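Long-range contacts in fructokinase (Silicibacter sp., PDB 3C8U), which probably transfers a phosphate group from ATP to fructose, as a putative sugar kinase of the P-loop type: residues P17-R22 and A94-E99; L24-G29 and A146-S151; Q49-E54 and C124-I129; L134-P139 and E195-P200. One frame throughout, in Å; residues are numbered along the deposited sequence.

How the contacts relate
Contacts 2 and 3 belong to one parallel sheet: strand 23-28 lies between 126-131 and 150-154, and Val25 N and O bond Ala127 O and Ile129 N on one side while contact 2 holds the other. Contact 2 is buried; contact 3, at edge strand 53-57, is only partly so. Contact 1 lies nearer the surface, its centre about 20 Å from the centre of the chain against about 10 Å for contact 2, and relies on one arginine, waters and carbonyls instead of strand pairing. Arg22 NE also reaches Cys124 O of contact 3. Contact 4 joins two loops and meets contact 2 where Trp148 NE1 and Ser28 OG bond the backbone of Leu134.

Contact 1 of 4, residues P17-R22 and A94-E99; sequences PRQPGR and ALKHQE
Arg22 fans its guanidinium into three backbone carbonyls where helix 85-97 gives way to loop, fastening that region to the loop that enters strand 23-28 of the central parallel sheet, consistent with a P-loop kinase fold. Arg22 NH1 donates twice, to Leu95 O at 2.6 Å and to Gln98 O at 2.9 Å, each oxygen tilted 20° out of the guanidinium plane. Arg22 NH2 reaches Glu99 O at 2.9 Å, an oxygen close to that plane, although the donor stands well above the plane of the carbonyl. A bend at chi3 (-69°) turns the end of an otherwise extended chain. The backbone adds a nearly straight bond from Arg22 N to Lys96 O, 2.8 Å long. A leucine in place of Arg22 would probably leave the oxygens of Leu95, Gln98 and Glu99 without these donors and the loop after the helix less firmly held. In the next shell, Arg22 NE bonds Cys124 O, tying the same group to the loop just before strand 126-131. Gly21 CA lies close to Lys96 O, where a CB would clash, while His97 CE1 lies 3.7 Å from Pro20 O. Gln19 NE2 is held by Asp149 OD1 and also donates to a water. That water accepts from Lys96 NZ too, at 2.9 Å; the lysine's final bend, chi4 at 62°, places NZ there.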
loop_
_atom_site.group_PDB
_atom_site.type_symbol
_atom_site.label_atom_id
_atom_site.label_comp_id
_atom_site.label_asym_id
_atom_site.label_seq_id
_atom_site.Cartn_x
_atom_site.Cartn_y
_atom_site.Cartn_z
ATOM N N PRO A 17 -7.761 0.702 22.575
ATOM C CA PRO A 17 -7.248 -0.470 23.299
ATOM C C PRO A 17 -8.351 -1.470 23.648
ATOM O O PRO A 17 -8.080 -2.653 23.845
ATOM C CB PRO A 17 -6.661 0.135 24.583
ATOM C CG PRO A 17 -6.641 1.573 24.382
ATOM C CD PRO A 17 -7.558 1.952 23.316
ATOM N N ARG A 18 -9.592 -0.990 23.698
ATOM C CA ARG A 18 -10.711 -1.861 24.118
ATOM C C ARG A 18 -11.369 -2.555 22.940
ATOM O O ARG A 18 -12.257 -3.384 23.097
ATOM C CB ARG A 18 -11.769 -1.065 24.869
ATOM C CG ARG A 18 -11.230 -0.442 26.098
ATOM C CD ARG A 18 -12.112 -0.681 27.240
ATOM N NE ARG A 18 -11.634 0.043 28.394
ATOM C CZ ARG A 18 -12.152 -0.062 29.608
ATOM N NH1 ARG A 18 -13.185 -0.855 29.821
ATOM N NH2 ARG A 18 -11.651 0.645 30.600
ATOM N N GLN A 19 -10.903 -2.220 21.754
ATOM C CA GLN A 19 -11.538 -2.719 20.524
ATOM C C GLN A 19 -11.227 -4.211 20.288
ATOM O O GLN A 19 -10.074 -4.614 20.234
ATOM C CB GLN A 19 -11.105 -1.895 19.305
ATOM C CG GLN A 19 -11.770 -2.314 18.032
ATOM C CD GLN A 19 -11.523 -1.330 16.895
ATOM O OE1 GLN A 19 -11.677 -0.107 17.060
ATOM N NE2 GLN A 19 -11.148 -1.857 15.732
ATOM N N PRO A 20 -12.266 -5.038 20.156
ATOM C CA PRO A 20 -11.966 -6.442 19.878
ATOM C C PRO A 20 -11.300 -6.666 18.535
ATOM O O PRO A 20 -11.600 -6.022 17.530
ATOM C CB PRO A 20 -13.350 -7.123 19.885
ATOM C CG PRO A 20 -14.219 -6.228 20.674
ATOM C CD PRO A 20 -13.695 -4.813 20.448
ATOM N N GLY A 21 -10.383 -7.610 18.563
ATOM C CA GLY A 21 -9.794 -8.121 17.342
ATOM C C GLY A 21 -8.593 -7.308 16.953
ATOM O O GLY A 21 -8.041 -6.567 17.730
ATOM N N ARG A 22 -8.217 -7.438 15.706
ATOM C CA ARG A 22 -7.006 -6.813 15.232
ATOM C C ARG A 22 -7.343 -5.445 14.644
ATOM O O ARG A 22 -8.396 -5.243 14.025
ATOM C CB ARG A 22 -6.359 -7.729 14.192
ATOM C CG ARG A 22 -5.081 -7.218 13.666
ATOM C CD ARG A 22 -4.454 -8.189 12.698
ATOM N NE ARG A 22 -3.979 -9.400 13.351
ATOM C CZ ARG A 22 -4.496 -10.605 13.190
ATOM N NH1 ARG A 22 -5.547 -10.798 12.405
ATOM N NH2 ARG A 22 -3.976 -11.622 13.832
ATOM N N ALA A 94 -10.882 -10.149 6.784
ATOM C CA ALA A 94 -10.431 -11.364 7.505
ATOM C C ALA A 94 -9.453 -10.980 8.619
ATOM O O ALA A 94 -9.470 -11.534 9.719
ATOM C CB ALA A 94 -9.775 -12.392 6.555
ATOM N N LEU A 95 -8.656 -9.980 8.330
ATOM C CA LEU A 95 -7.610 -9.534 9.268
ATOM C C LEU A 95 -8.143 -9.052 10.607
ATOM O O LEU A 95 -7.491 -9.192 11.661
ATOM C CB LEU A 95 -6.727 -8.467 8.649
ATOM C CG LEU A 95 -5.679 -8.985 7.671
ATOM C CD1 LEU A 95 -5.023 -7.823 6.915
ATOM C CD2 LEU A 95 -4.632 -9.889 8.376
ATOM N N LYS A 96 -9.353 -8.518 10.571
ATOM C CA LYS A 96 -9.968 -7.973 11.796
ATOM C C LYS A 96 -10.247 -9.070 12.801
ATOM O O LYS A 96 -9.874 -8.975 13.978
ATOM C CB LYS A 96 -11.264 -7.218 11.485
ATOM C CG LYS A 96 -11.968 -6.648 12.717
ATOM C CD LYS A 96 -13.315 -6.006 12.338
ATOM C CE LYS A 96 -13.855 -5.059 13.406
ATOM N NZ LYS A 96 -12.955 -3.882 13.658
ATOM N N HIS A 97 -10.878 -10.151 12.351
ATOM C CA HIS A 97 -11.315 -11.137 13.328
ATOM C C HIS A 97 -10.779 -12.530 13.207
ATOM O O HIS A 97 -10.976 -13.334 14.113
ATOM C CB HIS A 97 -12.827 -11.144 13.456
ATOM C CG HIS A 97 -13.322 -10.097 14.412
ATOM N ND1 HIS A 97 -12.878 -10.021 15.718
ATOM C CD2 HIS A 97 -14.180 -9.060 14.245
ATOM C CE1 HIS A 97 -13.459 -9.001 16.319
ATOM N NE2 HIS A 97 -14.247 -8.396 15.449
ATOM N N GLN A 98 -10.042 -12.812 12.147
ATOM C CA GLN A 98 -9.356 -14.118 12.076
ATOM C C GLN A 98 -8.032 -14.052 12.808
ATOM O O GLN A 98 -7.333 -13.041 12.754
ATOM C CB GLN A 98 -9.134 -14.569 10.629
ATOM C CG GLN A 98 -10.391 -14.694 9.880
ATOM C CD GLN A 98 -11.331 -15.725 10.497
ATOM O OE1 GLN A 98 -12.464 -15.408 10.863
ATOM N NE2 GLN A 98 -10.860 -16.965 10.610
ATOM N N GLU A 99 -7.677 -15.147 13.466
ATOM C CA GLU A 99 -6.442 -15.174 14.254
ATOM C C GLU A 99 -5.223 -15.183 13.355
ATOM O O GLU A 99 -4.236 -14.492 13.570
ATOM C CB GLU A 99 -6.407 -16.404 15.170
ATOM C CG GLU A 99 -7.393 -16.311 16.328
ATOM C CD GLU A 99 -7.200 -15.063 17.178
ATOM O OE1 GLU A 99 -6.279 -14.260 16.900
ATOM O OE2 GLU A 99 -7.980 -14.887 18.144
HETATM O O HOH W 1 -10.669 -4.749 15.268
HETATM O O HOH W 2 -10.109 -3.388 12.716
#

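Contact 2 of 4, residues L24-G29 and A146-S151; sequences LVALSG and AIWDVS
Ala26 CB sits squarely over the five-membered ring of Trp148, 3.4 Å from its centroid and on the ring normal, a CH-pi contact between strand 23-28 and the loop that leads into strand 150-154 of the same parallel sheet. In this sheet, ordered 2-3-1-4-5 as is familiar from P-loop kinases, strand 23-28 is central and runs into Gly29 of what is probably the Walker A loop. The indole NE1 also bonds Leu134 O, a second hold on the ring besides that methyl. At the edge of the indole's six-membered ring, near its plane, Leu24 CD1 lies 4.1 Å from Trp148 CZ3 and also touches Ile147 CG2 at 3.6 Å. Parallel bridges pair Val25 with Val150 and Ala26 with Ser151. The valines lie side by side and point the same way, with Val25 CG2 at 4.1 Å from Val150 CB. Ala26 N donates to Val150 O at 2.9 Å. Just before strand 150-154 begins, Asp149 N donates to Leu24 O at 2.8 Å, and Val150 N does so weakly. Asp149 then doubles back with its side chain: CG is anti to the carbonyl carbon (chi1 -64°), and the anti lone pair of OD2 accepts Leu24 N at 2.9 Å.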
loop_
_atom_site.group_PDB
_atom_site.type_symbol
_atom_site.label_atom_id
_atom_site.label_comp_id
_atom_site.label_asym_id
_atom_site.label_seq_id
_atom_site.Cartn_x
_atom_site.Cartn_y
_atom_site.Cartn_z
ATOM N N LEU A 24 -6.405 -2.225 12.109
ATOM C CA LEU A 24 -5.841 -1.895 10.783
ATOM C C LEU A 24 -5.460 -0.428 10.648
ATOM O O LEU A 24 -6.236 0.501 10.883
ATOM C CB LEU A 24 -6.818 -2.266 9.681
ATOM C CG LEU A 24 -7.333 -3.720 9.589
ATOM C CD1 LEU A 24 -8.064 -3.918 8.259
ATOM C CD2 LEU A 24 -6.212 -4.665 9.655
ATOM N N VAL A 25 -4.225 -0.249 10.245
ATOM C CA VAL A 25 -3.683 1.057 9.921
ATOM C C VAL A 25 -3.258 1.080 8.478
ATOM O O VAL A 25 -2.436 0.272 8.034
ATOM C CB VAL A 25 -2.486 1.446 10.864
ATOM C CG1 VAL A 25 -1.845 2.784 10.425
ATOM C CG2 VAL A 25 -2.925 1.522 12.321
ATOM N N ALA A 26 -3.856 2.008 7.741
ATOM C CA ALA A 26 -3.567 2.196 6.306
ATOM C C ALA A 26 -2.482 3.238 6.072
ATOM O O ALA A 26 -2.495 4.314 6.658
ATOM C CB ALA A 26 -4.841 2.576 5.555
ATOM N N LEU A 27 -1.518 2.876 5.229
ATOM C CA LEU A 27 -0.512 3.826 4.731
ATOM C C LEU A 27 -0.630 3.840 3.226
ATOM O O LEU A 27 -0.330 2.854 2.560
ATOM C CB LEU A 27 0.911 3.423 5.132
ATOM C CG LEU A 27 1.974 4.359 4.503
ATOM C CD1 LEU A 27 1.817 5.792 5.021
ATOM C CD2 LEU A 27 3.389 3.873 4.758
ATOM N N SER A 28 -1.161 4.939 2.717
ATOM C CA SER A 28 -1.439 5.102 1.293
ATOM C C SER A 28 -0.444 6.062 0.677
ATOM O O SER A 28 -0.230 7.182 1.157
ATOM C CB SER A 28 -2.858 5.605 1.042
ATOM O OG SER A 28 -3.340 5.242 -0.245
ATOM N N GLY A 29 0.195 5.562 -0.371
ATOM C CA GLY A 29 1.097 6.355 -1.195
ATOM C C GLY A 29 0.748 6.336 -2.666
ATOM O O GLY A 29 -0.392 6.115 -3.075
ATOM N N ALA A 146 -13.718 2.883 5.376
ATOM C CA ALA A 146 -14.582 2.524 6.503
ATOM C C ALA A 146 -13.949 1.421 7.314
ATOM O O ALA A 146 -14.327 1.181 8.456
ATOM C CB ALA A 146 -15.947 2.086 6.024
ATOM N N ILE A 147 -12.998 0.715 6.704
ATOM C CA ILE A 147 -12.387 -0.474 7.349
ATOM C C ILE A 147 -11.203 -0.084 8.233
ATOM O O ILE A 147 -10.873 -0.748 9.197
ATOM C CB ILE A 147 -11.821 -1.499 6.302
ATOM C CG1 ILE A 147 -12.905 -1.987 5.355
ATOM C CG2 ILE A 147 -11.249 -2.761 6.974
ATOM C CD1 ILE A 147 -12.364 -2.984 4.362
ATOM N N TRP A 148 -10.543 0.989 7.850
ATOM C CA TRP A 148 -9.325 1.397 8.521
ATOM C C TRP A 148 -9.643 1.945 9.914
ATOM O O TRP A 148 -10.634 2.650 10.101
ATOM C CB TRP A 148 -8.564 2.480 7.754
ATOM C CG TRP A 148 -8.325 2.259 6.261
ATOM C CD1 TRP A 148 -8.341 3.211 5.304
ATOM C CD2 TRP A 148 -8.066 1.014 5.590
ATOM N NE1 TRP A 148 -8.090 2.658 4.071
ATOM C CE2 TRP A 148 -7.898 1.307 4.221
ATOM C CE3 TRP A 148 -7.935 -0.311 6.018
ATOM C CZ2 TRP A 148 -7.627 0.322 3.274
ATOM C CZ3 TRP A 148 -7.658 -1.296 5.076
ATOM C CH2 TRP A 148 -7.502 -0.971 3.717
ATOM N N ASP A 149 -8.763 1.663 10.878
ATOM C CA ASP A 149 -8.897 2.272 12.194
ATOM C C ASP A 149 -8.191 3.602 12.261
ATOM O O ASP A 149 -8.657 4.546 12.896
ATOM C CB ASP A 149 -8.444 1.307 13.295
ATOM C CG ASP A 149 -9.320 0.075 13.351
ATOM O OD1 ASP A 149 -10.536 0.188 13.655
ATOM O OD2 ASP A 149 -8.791 -1.022 13.122
ATOM N N VAL A 150 -7.048 3.659 11.587
ATOM C CA VAL A 150 -6.264 4.889 11.433
ATOM C C VAL A 150 -5.749 4.878 10.001
ATOM O O VAL A 150 -5.399 3.835 9.455
ATOM C CB VAL A 150 -5.068 5.016 12.436
ATOM C CG1 VAL A 150 -4.287 6.338 12.243
ATOM C CG2 VAL A 150 -5.540 4.851 13.910
ATOM N N SER A 151 -5.753 6.028 9.380
ATOM C CA SER A 151 -5.226 6.148 8.030
ATOM C C SER A 151 -4.210 7.268 7.916
ATOM O O SER A 151 -4.315 8.352 8.542
ATOM C CB SER A 151 -6.356 6.348 7.030
ATOM O OG SER A 151 -6.838 7.683 7.108
#

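Contact 3 of 4, residues Q49-E54 and C124-I129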
loop_
_atom_site.group_PDB
_atom_site.type_symbol
_atom_site.label_atom_id
_atom_site.label_comp_id
_atom_site.label_asym_id
_atom_site.label_seq_id
_atom_site.Cartn_x
_atom_site.Cartn_y
_atom_site.Cartn_z
ATOM N N GLN A 49 6.189 -0.072 21.613
ATOM C CA GLN A 49 5.275 0.601 22.541
ATOM C C GLN A 49 4.190 -0.366 22.952
ATOM O O GLN A 49 3.128 0.047 23.412
ATOM C CB GLN A 49 4.627 1.836 21.919
ATOM C CG GLN A 49 5.589 2.949 21.583
ATOM C CD GLN A 49 6.342 3.490 22.760
ATOM O OE1 GLN A 49 5.883 3.473 23.901
ATOM N NE2 GLN A 49 7.492 4.055 22.471
ATOM N N GLY A 50 4.469 -1.642 22.713
ATOM C CA GLY A 50 3.625 -2.764 23.206
ATOM C C GLY A 50 2.467 -3.137 22.315
ATOM O O GLY A 50 1.527 -3.836 22.728
ATOM N N LEU A 51 2.526 -2.652 21.079
ATOM C CA LEU A 51 1.527 -3.000 20.066
ATOM C C LEU A 51 2.206 -3.699 18.894
ATOM O O LEU A 51 2.596 -3.049 17.946
ATOM C CB LEU A 51 0.789 -1.758 19.542
ATOM C CG LEU A 51 -0.460 -1.223 20.229
ATOM C CD1 LEU A 51 -0.930 0.036 19.490
ATOM C CD2 LEU A 51 -1.560 -2.284 20.265
ATOM N N PRO A 52 2.332 -5.031 18.953
ATOM C CA PRO A 52 2.992 -5.778 17.882
ATOM C C PRO A 52 2.314 -5.559 16.556
ATOM O O PRO A 52 1.145 -5.820 16.385
ATOM C CB PRO A 52 2.873 -7.237 18.330
ATOM C CG PRO A 52 2.638 -7.180 19.789
ATOM C CD PRO A 52 1.879 -5.915 20.039
ATOM N N ALA A 53 3.101 -5.022 15.652
ATOM C CA ALA A 53 2.640 -4.555 14.358
ATOM C C ALA A 53 3.476 -5.145 13.273
ATOM O O ALA A 53 4.662 -5.425 13.449
ATOM C CB ALA A 53 2.732 -3.011 14.281
ATOM N N GLU A 54 2.814 -5.343 12.145
ATOM C CA GLU A 54 3.447 -5.812 10.910
ATOM C C GLU A 54 2.859 -5.143 9.679
ATOM O O GLU A 54 1.718 -4.704 9.686
ATOM C CB GLU A 54 3.329 -7.328 10.819
ATOM C CG GLU A 54 4.231 -8.026 11.817
ATOM C CD GLU A 54 4.043 -9.520 11.875
ATOM O OE1 GLU A 54 4.455 -10.211 10.925
ATOM O OE2 GLU A 54 3.509 -10.004 12.893
ATOM N N CYS A 124 0.068 -10.685 16.270
ATOM C CA CYS A 124 -0.049 -9.372 15.621
ATOM C C CYS A 124 -1.333 -8.676 15.993
ATOM O O CYS A 124 -2.439 -9.155 15.744
ATOM C CB CYS A 124 0.066 -9.501 14.094
ATOM S SG CYS A 124 -0.205 -7.928 13.196
ATOM N N ARG A 125 -1.161 -7.491 16.559
ATOM C CA ARG A 125 -2.258 -6.691 17.117
ATOM C C ARG A 125 -2.674 -5.584 16.163
ATOM O O ARG A 125 -3.794 -5.139 16.160
ATOM C CB ARG A 125 -1.833 -6.077 18.466
ATOM C CG ARG A 125 -1.729 -7.104 19.584
ATOM C CD ARG A 125 -2.127 -6.524 20.932
ATOM N NE ARG A 125 -3.186 -5.531 20.816
ATOM C CZ ARG A 125 -3.289 -4.489 21.630
ATOM N NH1 ARG A 125 -2.392 -4.336 22.595
ATOM N NH2 ARG A 125 -4.271 -3.605 21.471
ATOM N N VAL A 126 -1.726 -5.163 15.339
ATOM C CA VAL A 126 -1.963 -4.105 14.360
ATOM C C VAL A 126 -1.342 -4.478 13.028
ATOM O O VAL A 126 -0.166 -4.793 12.959
ATOM C CB VAL A 126 -1.350 -2.778 14.827
ATOM C CG1 VAL A 126 -1.511 -1.669 13.749
ATOM C CG2 VAL A 126 -1.981 -2.371 16.183
ATOM N N ALA A 127 -2.167 -4.446 11.990
ATOM C CA ALA A 127 -1.708 -4.618 10.616
ATOM C C ALA A 127 -1.684 -3.254 9.953
ATOM O O ALA A 127 -2.691 -2.527 9.912
ATOM C CB ALA A 127 -2.618 -5.585 9.827
ATOM N N ILE A 128 -0.494 -2.911 9.482
ATOM C CA ILE A 128 -0.283 -1.707 8.711
ATOM C C ILE A 128 -0.365 -2.163 7.270
ATOM O O ILE A 128 0.517 -2.864 6.781
ATOM C CB ILE A 128 1.061 -1.038 8.955
ATOM C CG1 ILE A 128 1.197 -0.635 10.424
ATOM C CG2 ILE A 128 1.245 0.167 7.991
ATOM C CD1 ILE A 128 2.563 -0.192 10.738
ATOM N N ILE A 129 -1.462 -1.772 6.636
ATOM C CA ILE A 129 -1.768 -2.171 5.261
ATOM C C ILE A 129 -1.221 -1.047 4.406
ATOM O O ILE A 129 -1.546 0.108 4.628
ATOM C CB ILE A 129 -3.289 -2.302 5.011
ATOM C CG1 ILE A 129 -3.979 -3.186 6.056
ATOM C CG2 ILE A 129 -3.586 -2.782 3.547
ATOM C CD1 ILE A 129 -3.356 -4.496 6.250
#
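Pro52 O is gripped by two successive amides across the contact, Arg125 N at 2.9 Å and Val126 N at 3.1 Å, so that one oxygen accepts both. Two further backbone bonds continue the pairing in parallel register: Glu54 N donates to Val126 O at 3.1 Å, and Ile128 N to Glu54 O at 2.9 Å. Weaker polarised contacts reinforce them. Ala53 CA approaches Val126 O to 3.1 Å as a CA-H...O contact, so this oxygen serves a nitrogen and a carbon donor at once, and Ala127 CA meets Glu54 O in the same manner.

Among the apolar contacts, Ala53 CB lies 4.1 Å from Val126 CB, the two residues being bridged on one face of the sheet. Helix 36-48 packs on that face, through Ala43 and Leu46 on Ala53 and through Leu42 and Ala43 on Ile128. The contact thus takes in the far end of a beta-alpha-beta crossover: strand 23-28, helix 36-48 and then strand 53-57, which lies at one edge of the sheet, with strand 126-131 between the two strands. Gly50, whose positive phi of 86° favours glycine, closes that helix with a Schellman motif, Leu51 N bonding Leu46 O.

The charged groups are less certain, since Arg125 and Glu54 were each modelled in two conformers. In the one given, Leu51 CD2 is placed over the centre of the Arg125 guanidinium, but too near for real carbons, so that stacking is doubtful. In the conformer given for Glu54, its OE2 lies 3.7 Å from Cys124 CB, which is equally tentative.

Contact 4 of 4, residues L134-P139 and E195-P200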
loop_
_atom_site.group_PDB
_atom_site.type_symbol
_atom_site.label_atom_id
_atom_site.label_comp_id
_atom_site.label_asym_id
_atom_site.label_seq_id
_atom_site.Cartn_x
_atom_site.Cartn_y
_atom_site.Cartn_z
ATOM N N LEU A 134 -5.483 3.105 -1.060
ATOM C CA LEU A 134 -6.128 2.917 0.242
ATOM C C LEU A 134 -6.995 4.078 0.688
ATOM O O LEU A 134 -7.755 3.958 1.652
ATOM C CB LEU A 134 -5.102 2.566 1.318
ATOM C CG LEU A 134 -4.233 1.315 1.016
ATOM C CD1 LEU A 134 -3.464 0.943 2.304
ATOM C CD2 LEU A 134 -5.022 0.096 0.449
ATOM N N LEU A 135 -6.877 5.174 -0.058
ATOM C CA LEU A 135 -7.595 6.436 0.193
ATOM C C LEU A 135 -8.089 6.991 -1.141
ATOM O O LEU A 135 -7.943 8.161 -1.479
ATOM C CB LEU A 135 -6.696 7.449 0.917
ATOM C CG LEU A 135 -6.409 7.099 2.394
ATOM C CD1 LEU A 135 -5.486 8.109 3.067
ATOM C CD2 LEU A 135 -7.693 6.913 3.221
ATOM N N PHE A 136 -8.624 6.069 -1.915
ATOM C CA PHE A 136 -8.909 6.284 -3.342
ATOM C C PHE A 136 -10.405 6.363 -3.647
ATOM O O PHE A 136 -11.182 5.423 -3.429
ATOM C CB PHE A 136 -8.214 5.155 -4.128
ATOM C CG PHE A 136 -8.206 5.338 -5.609
ATOM C CD1 PHE A 136 -7.519 6.393 -6.199
ATOM C CD2 PHE A 136 -8.839 4.409 -6.428
ATOM C CE1 PHE A 136 -7.494 6.536 -7.580
ATOM C CE2 PHE A 136 -8.834 4.552 -7.822
ATOM C CZ PHE A 136 -8.169 5.612 -8.398
ATOM N N ASP A 137 -10.789 7.537 -4.136
ATOM C CA ASP A 137 -12.201 7.882 -4.345
ATOM C C ASP A 137 -12.699 7.359 -5.701
ATOM O O ASP A 137 -12.839 8.074 -6.697
ATOM C CB ASP A 137 -12.406 9.385 -4.178
ATOM C CG ASP A 137 -13.871 9.788 -4.059
ATOM O OD1 ASP A 137 -14.795 8.948 -4.049
ATOM O OD2 ASP A 137 -14.088 10.996 -3.955
ATOM N N ALA A 138 -12.932 6.067 -5.671
ATOM C CA ALA A 138 -13.527 5.305 -6.788
ATOM C C ALA A 138 -14.406 4.188 -6.250
ATOM O O ALA A 138 -14.246 3.757 -5.106
ATOM C CB ALA A 138 -12.450 4.699 -7.662
ATOM N N PRO A 139 -15.331 3.698 -7.079
ATOM C CA PRO A 139 -16.127 2.560 -6.663
ATOM C C PRO A 139 -15.287 1.397 -6.174
ATOM O O PRO A 139 -14.237 1.035 -6.740
ATOM C CB PRO A 139 -16.927 2.220 -7.922
ATOM C CG PRO A 139 -17.076 3.549 -8.621
ATOM C CD PRO A 139 -15.767 4.242 -8.386
ATOM N N GLU A 195 -3.850 11.292 -7.195
ATOM C CA GLU A 195 -3.908 12.679 -6.719
ATOM C C GLU A 195 -5.267 13.287 -7.040
ATOM O O GLU A 195 -5.743 14.196 -6.356
ATOM C CB GLU A 195 -2.785 13.528 -7.346
ATOM C CG GLU A 195 -2.894 15.036 -7.100
ATOM C CD GLU A 195 -2.688 15.427 -5.652
ATOM O OE1 GLU A 195 -2.265 14.563 -4.849
ATOM O OE2 GLU A 195 -2.950 16.604 -5.315
ATOM N N ALA A 196 -5.885 12.759 -8.082
ATOM C CA ALA A 196 -7.158 13.302 -8.579
ATOM C C ALA A 196 -8.359 12.745 -7.833
ATOM O O ALA A 196 -9.491 13.198 -8.005
ATOM C CB ALA A 196 -7.299 13.079 -10.081
ATOM N N ALA A 197 -8.095 11.777 -6.964
ATOM C CA ALA A 197 -9.168 11.040 -6.284
ATOM C C ALA A 197 -8.783 10.738 -4.832
ATOM O O ALA A 197 -8.780 9.602 -4.383
ATOM C CB ALA A 197 -9.501 9.738 -7.041
ATOM N N ARG A 198 -8.438 11.798 -4.121
ATOM C CA ARG A 198 -7.979 11.688 -2.740
ATOM C C ARG A 198 -9.127 11.635 -1.736
ATOM O O ARG A 198 -10.010 12.485 -1.761
ATOM C CB ARG A 198 -7.076 12.888 -2.410
ATOM C CG ARG A 198 -5.856 13.035 -3.298
ATOM C CD ARG A 198 -5.278 14.428 -3.202
ATOM N NE ARG A 198 -5.118 14.832 -1.812
ATOM C CZ ARG A 198 -3.949 14.911 -1.197
ATOM N NH1 ARG A 198 -2.836 14.644 -1.867
ATOM N NH2 ARG A 198 -3.893 15.270 0.083
ATOM N N LEU A 199 -9.112 10.629 -0.856
ATOM C CA LEU A 199 -9.995 10.629 0.301
ATOM C C LEU A 199 -9.194 11.151 1.510
ATOM O O LEU A 199 -7.979 11.050 1.555
ATOM C CB LEU A 199 -10.593 9.241 0.578
ATOM C CG LEU A 199 -11.564 8.707 -0.488
ATOM C CD1 LEU A 199 -11.968 7.246 -0.156
ATOM C CD2 LEU A 199 -12.777 9.627 -0.625
ATOM N N PRO A 200 -9.872 11.740 2.487
ATOM C CA PRO A 200 -9.119 12.326 3.591
ATOM C C PRO A 200 -8.468 11.307 4.525
ATOM O O PRO A 200 -9.001 10.248 4.766
ATOM C CB PRO A 200 -10.177 13.156 4.324
ATOM C CG PRO A 200 -11.456 12.618 3.961
ATOM C CD PRO A 200 -11.324 11.940 2.623
#
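A single backbone bridge between Phe136 and Arg198 joins two loops, one following strand 126-131 and the other leading into strand 203-205. Its two bonds flank the bridged pair: Leu199 N donates to Leu135 O at 2.8 Å, and Asp137 N to Ala197 O at 2.9 Å. In both the donor stands above the carbonyl plane, by 42° and 38° respectively, so the two loop segments probably do not lie flat against each other as sheet strands would. Between the bonds the acceptors Leu135 O and Ala197 O are only 3.3 Å apart, probably a mildly repulsive pair. Asp137 is also the centre of an inverse gamma turn, closed by a weak bond from Ala138 N to Phe136 O.

Leu199 supplies the main side-chain contact. Its CG stands anti to the carbonyl carbon (chi1 -66°). Beyond it, Leu199 CD2 meets Asp137 CB at 3.6 Å, and Leu199 CD1 approaches Phe136 O at 3.8 Å. The leucine crosses the aspartate at about a right angle, touching its methylene and carboxylate carbons, while Asp137 OD1 forms a salt bridge with Arg142. An alanine in place of Leu199 would probably open a gap beside the Asp137 side chain and the Phe136 carbonyl, leaving the aspartate less firmly packed. Elsewhere in the contact, Phe136 CE1 rests 3.8 Å from Ala197 CB.

Leu135 reaches inward to Ser28 of strand 23-28 and to Ser151 and Arg153 of strand 150-154; Phe136 meets the ring of Tyr133 and Pro80. Leu199 O takes Arg153 NH2, fixing the loop after helix 186-195 to strand 150-154.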